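Local coordinates for tryptophanyl-tRNA synthetase (Campylobacter jejuni subsp. jejuni, PDB 3TZL), which catalyses the ATP-dependent attachment of tryptophan to tRNA(Trp), working as a homodimeric aminoacyl-tRNA synthetase, at the interface of chains A and B. Residues are numbered along the deposited sequence; one frame, centred on the assembly and turned at random. Chains: chain A/B, Tryptophanyl-tRNA synthetase.

Contact 1: the interface of chains A and B. Residues chain A 98, 167, 318-320; chain B 50-53.
A:Trp167 and B:Gln51 meet at the periphery of the homodimer interface, where the ends of helices 150-167 and 291-320 of one subunit receive a loop of the other, just ahead of its helix 53-70. The patch ties the C-terminal helix and its neighbours to the partner subunit and illustrates how an indole can read a backbone rather than a side chain. The indole N-H of A:Trp167, NE1, donates to the main-chain carbonyl O of B:Gln51 at 2.9 Å, with an angle of 153° at the hydrogen. The acceptor lies at the ring edge, close to the indole plane, while the donor is tilted 15° from the carbonyl plane.

The indole is fixed from within its own chain. CB of A:Lys319 sits over the centre of one face, 3.3 Å above the ring plane, and CZ of A:Phe98 lies against the opposite face toward the rim. The lysine chain, bent at chi2 (-57°), carries its amine NZ back to the carbonyl O of A:Trp167 at 2.9 Å; the residue that covers the ring thus also holds the tryptophan backbone, probably limiting movement of the indole.

Across the interface, the side chain of B:Gln51 runs past A:Phe98 in the opposite direction, its CG 3.8 Å from ring atom CZ. CB of B:Gln51 lies 4.0 Å from CZ2 of A:Trp167, out of the ring plane on the A:Phe98 side, and CD1 of A:Ile320 packs against CA of B:Gln51. B:Asp52 N donates to OG of B:Ser50, which probably steadies the loop. At the start of helix 53-70, water 1 links the subunits, lying 2.8 Å from the carbonyl O of A:Lys319 and 3.2 Å from the backbone N of B:Gly53.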
ATOM      1  N   PHE A  98       3.297  11.583   2.163  1.00 32.67           N
ATOM      2  CA  PHE A  98       4.163  12.471   2.904  1.00 37.67           C
ATOM      3  C   PHE A  98       5.644  12.187   2.699  1.00 41.88           C
ATOM      4  O   PHE A  98       6.488  12.867   3.276  1.00 45.19           O
ATOM      5  CB  PHE A  98       3.829  12.390   4.388  1.00 36.02           C
ATOM      6  CG  PHE A  98       2.472  12.918   4.729  1.00 37.83           C
ATOM      7  CD1 PHE A  98       2.305  14.251   5.095  1.00 39.19           C
ATOM      8  CD2 PHE A  98       1.358  12.087   4.687  1.00 35.63           C
ATOM      9  CE1 PHE A  98       1.056  14.748   5.421  1.00 36.87           C
ATOM     10  CE2 PHE A  98       0.100  12.576   5.018  1.00 38.30           C
ATOM     11  CZ  PHE A  98      -0.048  13.911   5.388  1.00 38.31           C
ATOM     12  N   TRP A 167      -0.532  17.958  10.104  1.00 35.45           N
ATOM     13  CA  TRP A 167      -1.751  17.468  10.734  1.00 35.04           C
ATOM     14  C   TRP A 167      -1.810  17.699  12.246  1.00 36.73           C
ATOM     15  O   TRP A 167      -2.824  17.424  12.881  1.00 43.44           O
ATOM     16  CB  TRP A 167      -1.892  15.971  10.445  1.00 37.69           C
ATOM     17  CG  TRP A 167      -2.481  15.661   9.104  1.00 38.90           C
ATOM     18  CD1 TRP A 167      -2.966  16.553   8.188  1.00 40.47           C
ATOM     19  CD2 TRP A 167      -2.668  14.362   8.538  1.00 37.63           C
ATOM     20  NE1 TRP A 167      -3.451  15.887   7.087  1.00 38.83           N
ATOM     21  CE2 TRP A 167      -3.272  14.539   7.273  1.00 39.43           C
ATOM     22  CE3 TRP A 167      -2.389  13.059   8.980  1.00 30.58           C
ATOM     23  CZ2 TRP A 167      -3.598  13.464   6.441  1.00 36.34           C
ATOM     24  CZ3 TRP A 167      -2.700  11.991   8.147  1.00 31.92           C
ATOM     25  CH2 TRP A 167      -3.306  12.199   6.895  1.00 33.77           C
ATOM     26  N   GLU A 318      -9.791  10.702  10.579  1.00 39.30           N
ATOM     27  CA  GLU A 318     -10.251  12.087  10.727  1.00 40.18           C
ATOM     28  C   GLU A 318      -9.413  13.049   9.888  1.00 38.04           C
ATOM     29  O   GLU A 318      -9.941  13.974   9.267  1.00 39.17           O
ATOM     30  CB  GLU A 318     -10.198  12.543  12.189  1.00 50.73           C
ATOM     31  CG  GLU A 318     -11.224  11.931  13.111  1.00 65.00           C
ATOM     32  CD  GLU A 318     -11.052  12.429  14.542  1.00 80.71           C
ATOM     33  OE1 GLU A 318     -10.422  13.500  14.719  1.00 85.58           O
ATOM     34  OE2 GLU A 318     -11.527  11.750  15.484  1.00 85.14           O
ATOM     35  N   LYS A 319      -8.103  12.832   9.883  1.00 36.69           N
ATOM     36  CA  LYS A 319      -7.184  13.713   9.175  1.00 34.26           C
ATOM     37  C   LYS A 319      -7.241  13.555   7.666  1.00 35.21           C
ATOM     38  O   LYS A 319      -7.012  14.515   6.939  1.00 34.63           O
ATOM     39  CB  LYS A 319      -5.752  13.477   9.662  1.00 32.17           C
ATOM     40  CG  LYS A 319      -5.551  13.839  11.128  1.00 33.57           C
ATOM     41  CD  LYS A 319      -5.920  15.288  11.394  1.00 35.04           C
ATOM     42  CE  LYS A 319      -5.570  15.685  12.822  1.00 39.68           C
ATOM     43  NZ  LYS A 319      -5.756  17.158  13.051  1.00 46.41           N
ATOM     44  N   ILE A 320      -7.539  12.344   7.194  1.00 33.82           N
ATOM     45  CA  ILE A 320      -7.461  12.046   5.762  1.00 35.21           C
ATOM     46  C   ILE A 320      -8.847  11.908   5.119  1.00 33.54           C
ATOM     47  O   ILE A 320      -8.956  11.796   3.907  1.00 34.92           O
ATOM     48  CB  ILE A 320      -6.590  10.783   5.471  1.00 36.29           C
ATOM     49  CG1 ILE A 320      -6.176  10.728   3.998  1.00 34.45           C
ATOM     50  CG2 ILE A 320      -7.323   9.501   5.864  1.00 35.05           C
ATOM     51  CD1 ILE A 320      -5.582  12.022   3.448  1.00 34.84           C
TER
ATOM     52  N   SER B  50      -3.956  15.882  -2.319  1.00 39.26           N
ATOM     53  CA  SER B  50      -4.473  16.602  -1.150  1.00 41.28           C
ATOM     54  C   SER B  50      -4.415  15.733   0.094  1.00 37.74           C
ATOM     55  O   SER B  50      -4.684  14.539   0.037  1.00 41.19           O
ATOM     56  CB  SER B  50      -5.924  17.075  -1.373  1.00 43.70           C
ATOM     57  OG  SER B  50      -6.446  17.756  -0.225  1.00 36.43           O
ATOM     58  N   GLN B  51      -4.072  16.344   1.217  1.00 34.03           N
ATOM     59  CA  GLN B  51      -4.179  15.667   2.502  1.00 39.78           C
ATOM     60  C   GLN B  51      -5.117  16.436   3.459  1.00 40.34           C
ATOM     61  O   GLN B  51      -5.025  16.314   4.687  1.00 37.87           O
ATOM     62  CB  GLN B  51      -2.781  15.402   3.085  1.00 39.03           C
ATOM     63  CG  GLN B  51      -1.895  14.526   2.140  1.00 40.69           C
ATOM     64  CD  GLN B  51      -1.231  15.328   1.019  1.00 40.10           C
ATOM     65  OE1 GLN B  51      -0.632  16.375   1.258  1.00 35.98           O
ATOM     66  NE2 GLN B  51      -1.329  14.829  -0.205  1.00 41.79           N
ATOM     67  N   ASP B  52      -6.033  17.205   2.863  1.00 34.82           N
ATOM     68  CA  ASP B  52      -7.055  17.953   3.602  1.00 38.75           C
ATOM     69  C   ASP B  52      -8.267  17.043   3.766  1.00 37.55           C
ATOM     70  O   ASP B  52      -9.132  16.988   2.888  1.00 36.20           O
ATOM     71  CB  ASP B  52      -7.446  19.219   2.816  1.00 38.34           C
ATOM     72  CG  ASP B  52      -8.389  20.149   3.591  1.00 47.31           C
ATOM     73  OD1 ASP B  52      -8.961  19.727   4.623  1.00 50.53           O
ATOM     74  OD2 ASP B  52      -8.564  21.315   3.149  1.00 47.70           O
ATOM     75  N   GLY B  53      -8.332  16.337   4.889  1.00 39.89           N
ATOM     76  CA  GLY B  53      -9.288  15.247   5.039  1.00 40.07           C
ATOM     77  C   GLY B  53     -10.724  15.713   5.009  1.00 41.94           C
ATOM     78  O   GLY B  53     -11.599  15.034   4.467  1.00 39.40           O
TER
HETATM   79  O   HOH W   1      -6.711  17.189   7.547  1.00 31.30           O

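Contact 2: the interface of chains A and B. Residues chain A 48, 89, 92, 122-123, 126, 130; chain B 92-93, 96-97, 122.
B:Trp93 inserts its indole among A:Leu130, A:Met89, A:Thr48 and A:Tyr92, forming the apolar centre of this helix-helix part of the dimer interface. Its CG stands anti to the backbone N (chi1 170°), sending the ring toward the partner. Methyl CD2 of A:Leu130 lies over one face, 3.7 Å from the centroid of the six-membered ring of B:Trp93, in a CH-pi contact. NE2 of B:Gln97 covers the opposite face, held by its bond to the carbonyl O of B:Trp93. The methyl CG2 of A:Thr48 reaches CH2 of B:Trp93 obliquely, from the side that B:Gln97 covers, whereas selenium SE of selenomethionine A:Met89 lies 3.6 Å from CB of B:Trp93. The phenol OH of A:Tyr92 meets the indole edge in plane. A:Tyr92 and B:Tyr92 touch at their CE2 atoms, 3.5 Å apart.

Toward the polar rim, ND1 of A:His122 and the hydroxyl OG of B:Ser96 share a hydrogen bond of 2.7 Å. That hydroxyl donates to the carbonyl O of B:Tyr92 and hydrogen-bonds water 2, which bonds the phenol OH of A:Tyr92 and so bridges the subunits. The backbone N of A:Gly123 donates to the carbonyl O of B:Ser96 at 3.1 Å, from above the carbonyl plane (70° out of it). A:His122 and B:His122 reach toward each other tip to tip. OG of A:Ser126 donates to the carbonyl O of A:His122 and hydrogen-bonds NE2 of B:His122 at 2.7 Å, lying in that imidazole's plane.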
ATOM      1  N   THR A  48       9.329  -9.154  -0.105  1.00 32.62           N
ATOM      2  CA  THR A  48      10.196  -8.377  -1.004  1.00 36.02           C
ATOM      3  C   THR A  48      11.364  -9.205  -1.519  1.00 40.15           C
ATOM      4  O   THR A  48      11.990  -8.831  -2.509  1.00 48.29           O
ATOM      5  CB  THR A  48      10.755  -7.073  -0.381  1.00 33.82           C
ATOM      6  OG1 THR A  48      11.620  -7.397   0.720  1.00 34.63           O
ATOM      7  CG2 THR A  48       9.607  -6.181   0.110  1.00 31.62           C
HETATM    8  N   MSE A  89      -1.426  -1.584   6.137  1.00 35.32           N
HETATM    9  CA  MSE A  89      -1.416  -1.368   4.680  1.00 37.21           C
HETATM   10  C   MSE A  89      -1.956  -0.017   4.262  1.00 35.05           C
HETATM   11  O   MSE A  89      -1.421   0.634   3.372  1.00 39.60           O
HETATM   12  CB  MSE A  89      -2.221  -2.441   3.957  1.00 38.69           C
HETATM   13  CG  MSE A  89      -1.578  -3.774   4.018  1.00 46.97           C
HETATM   14 SE   MSE A  89      -0.271  -4.127   2.599  0.78 57.55          SE
HETATM   15  CE  MSE A  89       0.958  -2.661   2.618  1.00 19.86           C
ATOM     16  N   TYR A  92       0.460   2.718   5.403  1.00 30.20           N
ATOM     17  CA  TYR A  92       1.475   2.680   4.358  1.00 29.40           C
ATOM     18  C   TYR A  92       1.132   3.601   3.172  1.00 27.04           C
ATOM     19  O   TYR A  92       1.909   4.505   2.842  1.00 28.50           O
ATOM     20  CB  TYR A  92       1.640   1.235   3.907  1.00 28.87           C
ATOM     21  CG  TYR A  92       2.422   1.016   2.647  1.00 31.51           C
ATOM     22  CD1 TYR A  92       3.719   1.500   2.498  1.00 33.02           C
ATOM     23  CD2 TYR A  92       1.887   0.254   1.631  1.00 29.92           C
ATOM     24  CE1 TYR A  92       4.443   1.254   1.334  1.00 33.72           C
ATOM     25  CE2 TYR A  92       2.577   0.002   0.491  1.00 27.35           C
ATOM     26  CZ  TYR A  92       3.857   0.501   0.333  1.00 33.00           C
ATOM     27  OH  TYR A  92       4.516   0.219  -0.833  1.00 33.88           O
ATOM     28  N   HIS A 122       9.521  -2.413  -7.083  1.00 37.83           N
ATOM     29  CA  HIS A 122       8.899  -1.330  -6.322  1.00 34.27           C
ATOM     30  C   HIS A 122       8.796  -1.694  -4.854  1.00 32.60           C
ATOM     31  O   HIS A 122       8.927  -0.838  -3.984  1.00 31.09           O
ATOM     32  CB  HIS A 122       7.516  -1.011  -6.897  1.00 34.13           C
ATOM     33  CG  HIS A 122       6.805   0.100  -6.190  1.00 32.33           C
ATOM     34  ND1 HIS A 122       5.684  -0.111  -5.412  1.00 32.03           N
ATOM     35  CD2 HIS A 122       7.059   1.428  -6.137  1.00 30.01           C
ATOM     36  CE1 HIS A 122       5.266   1.047  -4.924  1.00 32.21           C
ATOM     37  NE2 HIS A 122       6.085   1.995  -5.349  1.00 33.09           N
ATOM     38  N   GLY A 123       8.565  -2.979  -4.577  1.00 30.65           N
ATOM     39  CA  GLY A 123       8.402  -3.425  -3.209  1.00 24.46           C
ATOM     40  C   GLY A 123       9.680  -3.268  -2.396  1.00 26.75           C
ATOM     41  O   GLY A 123       9.650  -2.822  -1.240  1.00 30.43           O
ATOM     42  N   SER A 126      10.179   0.331  -1.797  1.00 31.06           N
ATOM     43  CA  SER A 126       9.169   0.899  -0.900  1.00 34.01           C
ATOM     44  C   SER A 126       9.230   0.362   0.515  1.00 34.48           C
ATOM     45  O   SER A 126       8.539   0.872   1.397  1.00 32.64           O
ATOM     46  CB  SER A 126       7.764   0.683  -1.461  1.00 28.32           C
ATOM     47  OG  SER A 126       7.707   1.238  -2.754  1.00 31.81           O
ATOM     48  N   LEU A 130       6.695   1.070   4.257  1.00 32.51           N
ATOM     49  CA  LEU A 130       5.897   0.093   4.980  1.00 26.68           C
ATOM     50  C   LEU A 130       6.381  -0.082   6.415  1.00 26.80           C
ATOM     51  O   LEU A 130       5.578  -0.150   7.359  1.00 31.58           O
ATOM     52  CB  LEU A 130       5.901  -1.249   4.246  1.00 28.90           C
ATOM     53  CG  LEU A 130       5.072  -2.307   4.978  1.00 34.88           C
ATOM     54  CD1 LEU A 130       3.606  -1.859   5.129  1.00 29.84           C
ATOM     55  CD2 LEU A 130       5.174  -3.644   4.264  1.00 31.76           C
TER
ATOM     56  N   TYR B  92      -2.133  -4.232  -3.868  1.00 28.42           N
ATOM     57  CA  TYR B  92      -1.156  -3.214  -4.237  1.00 25.98           C
ATOM     58  C   TYR B  92       0.255  -3.553  -3.732  1.00 26.98           C
ATOM     59  O   TYR B  92       1.218  -3.509  -4.501  1.00 27.21           O
ATOM     60  CB  TYR B  92      -1.661  -1.866  -3.713  1.00 30.17           C
ATOM     61  CG  TYR B  92      -0.656  -0.756  -3.518  1.00 31.29           C
ATOM     62  CD1 TYR B  92       0.065  -0.233  -4.583  1.00 27.44           C
ATOM     63  CD2 TYR B  92      -0.496  -0.171  -2.268  1.00 30.84           C
ATOM     64  CE1 TYR B  92       0.958   0.807  -4.394  1.00 27.99           C
ATOM     65  CE2 TYR B  92       0.375   0.875  -2.079  1.00 31.74           C
ATOM     66  CZ  TYR B  92       1.108   1.360  -3.145  1.00 31.84           C
ATOM     67  OH  TYR B  92       2.001   2.404  -2.943  1.00 31.99           O
ATOM     68  N   TRP B  93       0.378  -3.929  -2.461  1.00 28.65           N
ATOM     69  CA  TRP B  93       1.676  -4.351  -1.922  1.00 28.80           C
ATOM     70  C   TRP B  93       2.204  -5.619  -2.610  1.00 32.49           C
ATOM     71  O   TRP B  93       3.388  -5.721  -2.929  1.00 32.60           O
ATOM     72  CB  TRP B  93       1.575  -4.600  -0.422  1.00 31.94           C
ATOM     73  CG  TRP B  93       2.794  -5.253   0.168  1.00 34.42           C
ATOM     74  CD1 TRP B  93       2.885  -6.527   0.660  1.00 35.13           C
ATOM     75  CD2 TRP B  93       4.093  -4.664   0.335  1.00 35.05           C
ATOM     76  NE1 TRP B  93       4.157  -6.774   1.113  1.00 30.82           N
ATOM     77  CE2 TRP B  93       4.919  -5.644   0.941  1.00 30.72           C
ATOM     78  CE3 TRP B  93       4.641  -3.405   0.033  1.00 29.25           C
ATOM     79  CZ2 TRP B  93       6.269  -5.409   1.249  1.00 27.80           C
ATOM     80  CZ3 TRP B  93       5.995  -3.170   0.338  1.00 30.64           C
ATOM     81  CH2 TRP B  93       6.788  -4.171   0.943  1.00 30.08           C
ATOM     82  N   SER B  96       3.542  -4.844  -6.051  1.00 26.25           N
ATOM     83  CA  SER B  96       4.783  -4.077  -6.030  1.00 29.97           C
ATOM     84  C   SER B  96       5.986  -4.994  -6.174  1.00 29.96           C
ATOM     85  O   SER B  96       7.021  -4.589  -6.690  1.00 31.73           O
ATOM     86  CB  SER B  96       4.901  -3.257  -4.756  1.00 30.14           C
ATOM     87  OG  SER B  96       3.999  -2.168  -4.787  1.00 35.42           O
ATOM     88  N   GLN B  97       5.843  -6.232  -5.718  1.00 28.26           N
ATOM     89  CA  GLN B  97       6.932  -7.192  -5.777  1.00 27.97           C
ATOM     90  C   GLN B  97       7.173  -7.640  -7.202  1.00 32.98           C
ATOM     91  O   GLN B  97       8.235  -8.167  -7.520  1.00 36.31           O
ATOM     92  CB  GLN B  97       6.634  -8.395  -4.872  1.00 27.40           C
ATOM     93  CG  GLN B  97       6.036  -8.011  -3.500  1.00 25.66           C
ATOM     94  CD  GLN B  97       6.807  -6.905  -2.792  1.00 30.74           C
ATOM     95  OE1 GLN B  97       8.025  -6.765  -2.951  1.00 32.24           O
ATOM     96  NE2 GLN B  97       6.094  -6.101  -2.017  1.00 28.37           N
ATOM     97  N   HIS B 122       6.493   9.636  -2.870  1.00 34.22           N
ATOM     98  CA  HIS B 122       6.386   8.207  -3.143  1.00 29.00           C
ATOM     99  C   HIS B 122       4.989   7.868  -3.645  1.00 28.79           C
ATOM    100  O   HIS B 122       4.808   7.001  -4.509  1.00 30.09           O
ATOM    101  CB  HIS B 122       6.638   7.431  -1.859  1.00 26.35           C
ATOM    102  CG  HIS B 122       6.703   5.954  -2.054  1.00 25.20           C
ATOM    103  ND1 HIS B 122       5.821   5.084  -1.453  1.00 33.51           N
ATOM    104  CD2 HIS B 122       7.539   5.189  -2.793  1.00 29.07           C
ATOM    105  CE1 HIS B 122       6.125   3.843  -1.792  1.00 31.33           C
ATOM    106  NE2 HIS B 122       7.170   3.878  -2.600  1.00 30.04           N
TER
HETATM  107  O   HOH W   2       2.959  -1.295  -2.611  1.00 32.77           O
HETATM  108  O   HOH W   3      10.126  -7.524  -4.523  1.00 35.67           O

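Contact 1 and contact 2 lie about 21 Å apart, measured between the centres of their C-alpha atoms, and have no residue in common. Sequence links them in chain A: helix 87-95, used in contact 2, is followed directly by the 3-10 helix 96-98 that ends at the phenylalanine of contact 1. Contact 2 lies at the two-fold axis, where like residues meet and its twin merges with it, while contact 1, which adds the end of the C-terminal helix against a partner loop, recurs separately on the other side. Together they probably fix the relative orientation of the subunits.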